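Endo-beta-1,2-glucanase (Talaromyces funiculosus, PDB 6IMV) hydrolyses beta-1,2-glucans from within the chain as an endo-acting glycoside hydrolase. Local coordinates at residues 411-425 with 493-505. Residues are numbered along the deposited sequence; the frame is centred on the assembly and turned at random. Where two conformers were deposited one is given.
With NAG (2-acetamido-2-deoxy-beta-D-glucopyranose), chain C.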
loop_
_atom_site.group_PDB
_atom_site.type_symbol
_atom_site.label_atom_id
_atom_site.label_comp_id
_atom_site.label_asym_id
_atom_site.label_seq_id
_atom_site.Cartn_x
_atom_site.Cartn_y
_atom_site.Cartn_z
ATOM N N GLN A 411 -14.368 -13.909 4.416
ATOM C CA GLN A 411 -13.444 -14.695 3.598
ATOM C C GLN A 411 -14.158 -15.155 2.326
ATOM O O GLN A 411 -15.391 -15.351 2.299
ATOM C CB GLN A 411 -12.890 -15.918 4.333
ATOM C CG GLN A 411 -11.998 -15.585 5.515
ATOM C CD GLN A 411 -11.456 -16.835 6.167
ATOM O OE1 GLN A 411 -12.180 -17.586 6.837
ATOM N NE2 GLN A 411 -10.166 -17.077 5.962
ATOM N N ASN A 412 -13.352 -15.339 1.273
ATOM C CA ASN A 412 -13.810 -15.791 -0.027
ATOM C C ASN A 412 -12.706 -16.656 -0.650
ATOM O O ASN A 412 -11.621 -16.754 -0.087
ATOM C CB ASN A 412 -14.192 -14.601 -0.911
ATOM C CG ASN A 412 -13.054 -13.624 -1.094
ATOM O OD1 ASN A 412 -12.131 -13.880 -1.864
ATOM N ND2 ASN A 412 -13.115 -12.500 -0.401
ATOM N N ILE A 413 -12.982 -17.225 -1.830
ATOM C CA ILE A 413 -12.043 -18.133 -2.523
ATOM C C ILE A 413 -10.840 -17.371 -3.087
ATOM O O ILE A 413 -9.963 -17.996 -3.692
ATOM C CB ILE A 413 -12.740 -18.942 -3.634
ATOM C CG1 ILE A 413 -13.398 -18.059 -4.698
ATOM C CG2 ILE A 413 -13.725 -19.936 -3.042
ATOM C CD1 ILE A 413 -13.764 -18.810 -5.960
ATOM N N TYR A 414 -10.792 -16.045 -2.891
ATOM C CA TYR A 414 -9.620 -15.233 -3.237
ATOM C C TYR A 414 -9.001 -14.600 -1.981
ATOM O O TYR A 414 -8.232 -13.634 -2.093
ATOM C CB TYR A 414 -10.014 -14.155 -4.253
ATOM C CG TYR A 414 -10.946 -14.618 -5.345
ATOM C CD1 TYR A 414 -10.461 -15.202 -6.506
ATOM C CD2 TYR A 414 -12.324 -14.490 -5.209
ATOM C CE1 TYR A 414 -11.320 -15.642 -7.506
ATOM C CE2 TYR A 414 -13.191 -14.904 -6.202
ATOM C CZ TYR A 414 -12.686 -15.484 -7.352
ATOM O OH TYR A 414 -13.555 -15.898 -8.313
ATOM N N GLY A 415 -9.322 -15.148 -0.801
ATOM C CA GLY A 415 -8.781 -14.675 0.486
ATOM C C GLY A 415 -9.757 -13.767 1.216
ATOM O O GLY A 415 -10.957 -14.013 1.196
ATOM N N SER A 416 -9.231 -12.719 1.859
ATOM C CA SER A 416 -10.052 -11.799 2.660
ATOM C C SER A 416 -10.939 -10.936 1.751
ATOM O O SER A 416 -10.595 -10.635 0.587
ATOM C CB SER A 416 -9.206 -10.946 3.570
ATOM O OG SER A 416 -8.339 -10.084 2.836
ATOM N N THR A 417 -12.094 -10.553 2.304
ATOM C CA THR A 417 -13.035 -9.641 1.675
ATOM C C THR A 417 -12.653 -8.197 2.040
ATOM O O THR A 417 -12.053 -7.956 3.104
ATOM C CB THR A 417 -14.459 -10.014 2.102
ATOM O OG1 THR A 417 -14.664 -11.406 1.857
ATOM C CG2 THR A 417 -15.525 -9.220 1.387
ATOM N N GLU A 418 -13.030 -7.249 1.171
ATOM C CA GLU A 418 -12.641 -5.822 1.259
ATOM C C GLU A 418 -12.904 -5.252 2.664
ATOM O O GLU A 418 -11.994 -4.710 3.313
ATOM C CB GLU A 418 -13.389 -5.021 0.187
ATOM C CG GLU A 418 -13.192 -3.506 0.271
ATOM C CD GLU A 418 -12.038 -2.914 -0.517
ATOM O OE1 GLU A 418 -11.213 -3.690 -1.037
ATOM O OE2 GLU A 418 -11.957 -1.664 -0.599
ATOM N N SER A 419 -14.157 -5.334 3.124
ATOM C CA SER A 419 -14.568 -4.643 4.343
ATOM C C SER A 419 -15.928 -5.145 4.825
ATOM O O SER A 419 -16.677 -5.722 4.053
ATOM C CB SER A 419 -14.607 -3.149 4.132
ATOM O OG SER A 419 -15.708 -2.786 3.323
ATOM N N THR A 420 -16.206 -4.887 6.111
ATOM C CA THR A 420 -17.488 -5.140 6.752
ATOM C C THR A 420 -17.865 -3.925 7.611
ATOM O O THR A 420 -17.006 -3.279 8.206
ATOM C CB THR A 420 -17.448 -6.405 7.621
ATOM O OG1 THR A 420 -18.736 -6.596 8.206
ATOM C CG2 THR A 420 -16.409 -6.363 8.723
ATOM N N ARG A 421 -19.167 -3.648 7.699
ATOM C CA ARG A 421 -19.667 -2.778 8.738
ATOM C C ARG A 421 -19.284 -3.383 10.094
ATOM O O ARG A 421 -19.322 -4.620 10.272
ATOM C CB ARG A 421 -21.184 -2.614 8.613
ATOM C CG ARG A 421 -21.613 -1.684 7.487
ATOM C CD ARG A 421 -23.110 -1.437 7.463
ATOM N NE ARG A 421 -23.556 -0.804 8.703
ATOM C CZ ARG A 421 -23.582 0.506 8.939
ATOM N NH1 ARG A 421 -23.147 1.367 8.032
ATOM N NH2 ARG A 421 -24.039 0.949 10.094
ATOM N N ARG A 422 -18.920 -2.528 11.056
ATOM C CA ARG A 422 -18.568 -3.032 12.381
ATOM C C ARG A 422 -19.802 -3.636 13.073
ATOM O O ARG A 422 -19.649 -4.464 13.964
ATOM C CB ARG A 422 -17.874 -1.965 13.233
ATOM C CG ARG A 422 -18.704 -0.733 13.553
ATOM C CD ARG A 422 -17.867 0.243 14.352
ATOM N NE ARG A 422 -18.531 1.512 14.588
ATOM C CZ ARG A 422 -19.428 1.735 15.536
ATOM N NH1 ARG A 422 -19.808 0.760 16.346
ATOM N NH2 ARG A 422 -19.946 2.942 15.656
ATOM N N ASP A 423 -21.015 -3.251 12.650
ATOM C CA ASP A 423 -22.256 -3.809 13.227
ATOM C C ASP A 423 -22.698 -5.073 12.465
ATOM O O ASP A 423 -23.717 -5.691 12.804
ATOM C CB ASP A 423 -23.369 -2.753 13.276
ATOM C CG ASP A 423 -23.931 -2.330 11.926
ATOM O OD1 ASP A 423 -23.647 -2.993 10.912
ATOM O OD2 ASP A 423 -24.655 -1.331 11.899
ATOM N N GLY A 424 -21.966 -5.435 11.408
ATOM C CA GLY A 424 -22.156 -6.708 10.708
ATOM C C GLY A 424 -23.410 -6.783 9.835
ATOM O O GLY A 424 -23.797 -7.874 9.435
ATOM N N THR A 425 -24.013 -5.634 9.495
ATOM C CA THR A 425 -25.249 -5.600 8.699
ATOM C C THR A 425 -24.950 -5.453 7.200
ATOM O O THR A 425 -25.861 -5.461 6.379
ATOM C CB THR A 425 -26.170 -4.449 9.126
ATOM O OG1 THR A 425 -25.474 -3.221 8.902
ATOM C CG2 THR A 425 -26.608 -4.552 10.573
ATOM N N VAL A 493 -17.349 -9.246 15.366
ATOM C CA VAL A 493 -18.266 -8.687 14.408
ATOM C C VAL A 493 -19.621 -9.353 14.647
ATOM O O VAL A 493 -19.715 -10.570 14.562
ATOM C CB VAL A 493 -17.788 -8.893 12.955
ATOM C CG1 VAL A 493 -18.797 -8.345 11.952
ATOM C CG2 VAL A 493 -16.414 -8.276 12.718
ATOM N N PRO A 494 -20.703 -8.602 14.959
ATOM C CA PRO A 494 -22.023 -9.210 15.140
ATOM C C PRO A 494 -22.487 -10.016 13.913
ATOM O O PRO A 494 -22.213 -9.625 12.772
ATOM C CB PRO A 494 -22.940 -7.986 15.347
ATOM C CG PRO A 494 -22.026 -6.917 15.894
ATOM C CD PRO A 494 -20.726 -7.140 15.152
ATOM N N ASP A 495 -23.155 -11.149 14.162
ATOM C CA ASP A 495 -23.879 -11.889 13.132
ATOM C C ASP A 495 -25.343 -11.442 13.157
ATOM O O ASP A 495 -26.038 -11.668 14.142
ATOM C CB ASP A 495 -23.802 -13.403 13.345
ATOM C CG ASP A 495 -24.588 -14.212 12.322
ATOM O OD1 ASP A 495 -25.121 -13.613 11.352
ATOM O OD2 ASP A 495 -24.652 -15.445 12.490
ATOM N N THR A 496 -25.788 -10.809 12.069
ATOM C CA THR A 496 -27.114 -10.214 11.986
ATOM C C THR A 496 -27.971 -10.917 10.926
ATOM O O THR A 496 -29.025 -10.419 10.575
ATOM C CB THR A 496 -27.010 -8.719 11.655
ATOM O OG1 THR A 496 -26.454 -8.597 10.343
ATOM C CG2 THR A 496 -26.169 -7.963 12.657
ATOM N N GLY A 497 -27.504 -12.047 10.396
ATOM C CA GLY A 497 -28.256 -12.754 9.372
ATOM C C GLY A 497 -27.600 -12.749 7.994
ATOM O O GLY A 497 -28.109 -13.392 7.071
ATOM N N LEU A 498 -26.476 -12.042 7.828
ATOM C CA LEU A 498 -25.673 -12.212 6.616
ATOM C C LEU A 498 -25.220 -13.669 6.538
ATOM O O LEU A 498 -24.900 -14.270 7.556
ATOM C CB LEU A 498 -24.450 -11.284 6.636
ATOM C CG LEU A 498 -24.727 -9.788 6.539
ATOM C CD1 LEU A 498 -23.421 -9.013 6.488
ATOM C CD2 LEU A 498 -25.597 -9.461 5.334
ATOM N N VAL A 499 -25.126 -14.191 5.315
ATOM C CA VAL A 499 -24.774 -15.587 5.060
ATOM C C VAL A 499 -23.431 -15.623 4.318
ATOM O O VAL A 499 -23.245 -14.902 3.345
ATOM C CB VAL A 499 -25.881 -16.297 4.253
ATOM C CG1 VAL A 499 -25.547 -17.767 4.007
ATOM C CG2 VAL A 499 -27.248 -16.159 4.922
ATOM N N ASP A 500 -22.512 -16.482 4.771
ATOM C CA ASP A 500 -21.225 -16.654 4.109
ATOM C C ASP A 500 -21.457 -16.974 2.627
ATOM O O ASP A 500 -22.485 -17.568 2.251
ATOM C CB ASP A 500 -20.395 -17.757 4.771
ATOM C CG ASP A 500 -19.661 -17.330 6.030
ATOM O OD1 ASP A 500 -19.633 -16.122 6.329
ATOM O OD2 ASP A 500 -19.125 -18.216 6.696
ATOM N N PHE A 501 -20.482 -16.588 1.800
ATOM C CA PHE A 501 -20.462 -16.952 0.388
ATOM C C PHE A 501 -20.566 -18.475 0.247
ATOM O O PHE A 501 -19.962 -19.212 1.017
ATOM C CB PHE A 501 -19.186 -16.429 -0.271
ATOM C CG PHE A 501 -19.046 -14.930 -0.268
ATOM C CD1 PHE A 501 -20.043 -14.118 -0.793
ATOM C CD2 PHE A 501 -17.889 -14.330 0.209
ATOM C CE1 PHE A 501 -19.903 -12.738 -0.810
ATOM C CE2 PHE A 501 -17.748 -12.950 0.181
ATOM C CZ PHE A 501 -18.753 -12.155 -0.328
ATOM N N THR A 502 -21.310 -18.947 -0.761
ATOM C CA THR A 502 -21.605 -20.376 -0.879
ATOM C C THR A 502 -20.359 -21.156 -1.312
ATOM O O THR A 502 -20.318 -22.356 -1.112
ATOM C CB THR A 502 -22.796 -20.646 -1.802
ATOM O OG1 THR A 502 -22.517 -20.094 -3.089
ATOM C CG2 THR A 502 -24.086 -20.074 -1.257
ATOM N N THR A 503 -19.347 -20.487 -1.890
ATOM C CA THR A 503 -18.082 -21.156 -2.266
ATOM C C THR A 503 -17.046 -21.114 -1.128
ATOM O O THR A 503 -15.982 -21.699 -1.268
ATOM C CB THR A 503 -17.503 -20.559 -3.554
ATOM O OG1 THR A 503 -17.299 -19.157 -3.355
ATOM C CG2 THR A 503 -18.411 -20.803 -4.742
ATOM N N CYS A 504 -17.352 -20.452 -0.001
ATOM C CA CYS A 504 -16.388 -20.270 1.105
ATOM C C CYS A 504 -17.129 -20.184 2.447
ATOM O O CYS A 504 -17.386 -19.077 2.948
ATOM C CB CYS A 504 -15.562 -19.002 0.883
ATOM S SG CYS A 504 -14.107 -18.851 1.962
ATOM N N ASN A 505 -17.453 -21.346 3.037
ATOM C CA ASN A 505 -18.262 -21.417 4.253
ATOM C C ASN A 505 -17.868 -22.635 5.108
ATOM O O ASN A 505 -16.987 -23.392 4.698
ATOM C CB ASN A 505 -19.754 -21.422 3.911
ATOM C CG ASN A 505 -20.179 -22.608 3.076
ATOM O OD1 ASN A 505 -19.456 -23.598 2.995
ATOM N ND2 ASN A 505 -21.368 -22.522 2.485
HETATM C C1 NAG C . -26.047 6.054 5.014
HETATM C C2 NAG C . -26.924 6.032 6.263
HETATM C C3 NAG C . -28.333 6.568 5.972
HETATM C C4 NAG C . -28.325 7.838 5.129
HETATM C C5 NAG C . -27.434 7.591 3.902
HETATM C C6 NAG C . -27.421 8.721 2.878
HETATM C C7 NAG C . -26.404 4.066 7.652
HETATM C C8 NAG C . -26.719 2.610 7.819
HETATM N N2 NAG C . -27.065 4.650 6.668
HETATM O O3 NAG C . -29.034 6.833 7.190
HETATM O O4 NAG C . -29.690 8.158 4.799
HETATM O O5 NAG C . -26.102 7.334 4.381
HETATM O O6 NAG C . -26.565 9.777 3.326
HETATM O O7 NAG C . -25.598 4.646 8.362
HETATM O O HOH W 1 -17.872 -16.361 3.080
HETATM O O HOH W 2 -15.883 -16.869 -2.484
HETATM O O HOH W 3 -23.999 -10.609 9.837
#
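Thr496 OG1 donates to Gly424 O across 2.9 Å, the one direct hydrogen bond between 411-425 and 493-505, arriving from above the carbonyl plane, 53° out of it. Water supplies the other polar links: one molecule donates to Gln411 O and Cys504 O and accepts from Phe501 N, a second joins Ile413 N to Thr503 OG1, itself also hydrogen-bonded to Thr68 O, and a third ties Gly424 O to Thr496 N.

Carbon-to-oxygen contacts fill in between. Phe501 turns its ring edge to Gln411 O, 3.4 Å from CD2, and to Thr417 OG1, a hydroxyl hydrogen-bonded to Lys409 O and accepting from Asn412 ND2. Ile413 CG2, anti to the carbonyl carbon, is thereby turned to within 3.4 Å of Thr503 O. Glycine suits position 424 because a CB would clash with Pro494 O; Gly424 CA meets Pro494 O at 3.6 Å in a nearly straight CA-H...O contact. Apolar touches are Asn412 CB on Phe501 CD2 and Val493 CG1 on Gly424 CA.

A salt bridge spans the turn. Arg421, bent at chi3 (61°), grips Asp423 side-on through NE and NH2, with NH2 3.0 Å from OD2, while NH1 pairs with Asp379 and one guanidinium face carries the NAG methyl C8. A leucine here would probably leave Asp423 and Asp379 without their cationic mate and the acetamide without its flat support. Asp423 OD1 also accepts from Thr425 N and OG1.

The disulfide Cys504-Cys15 fastens the C-terminal tail to the N-terminal region, while Arg421-Gly424 is a type I beta turn overlapped by an Asx turn at Asp423, linking antiparallel strands 415-421 and 427-432.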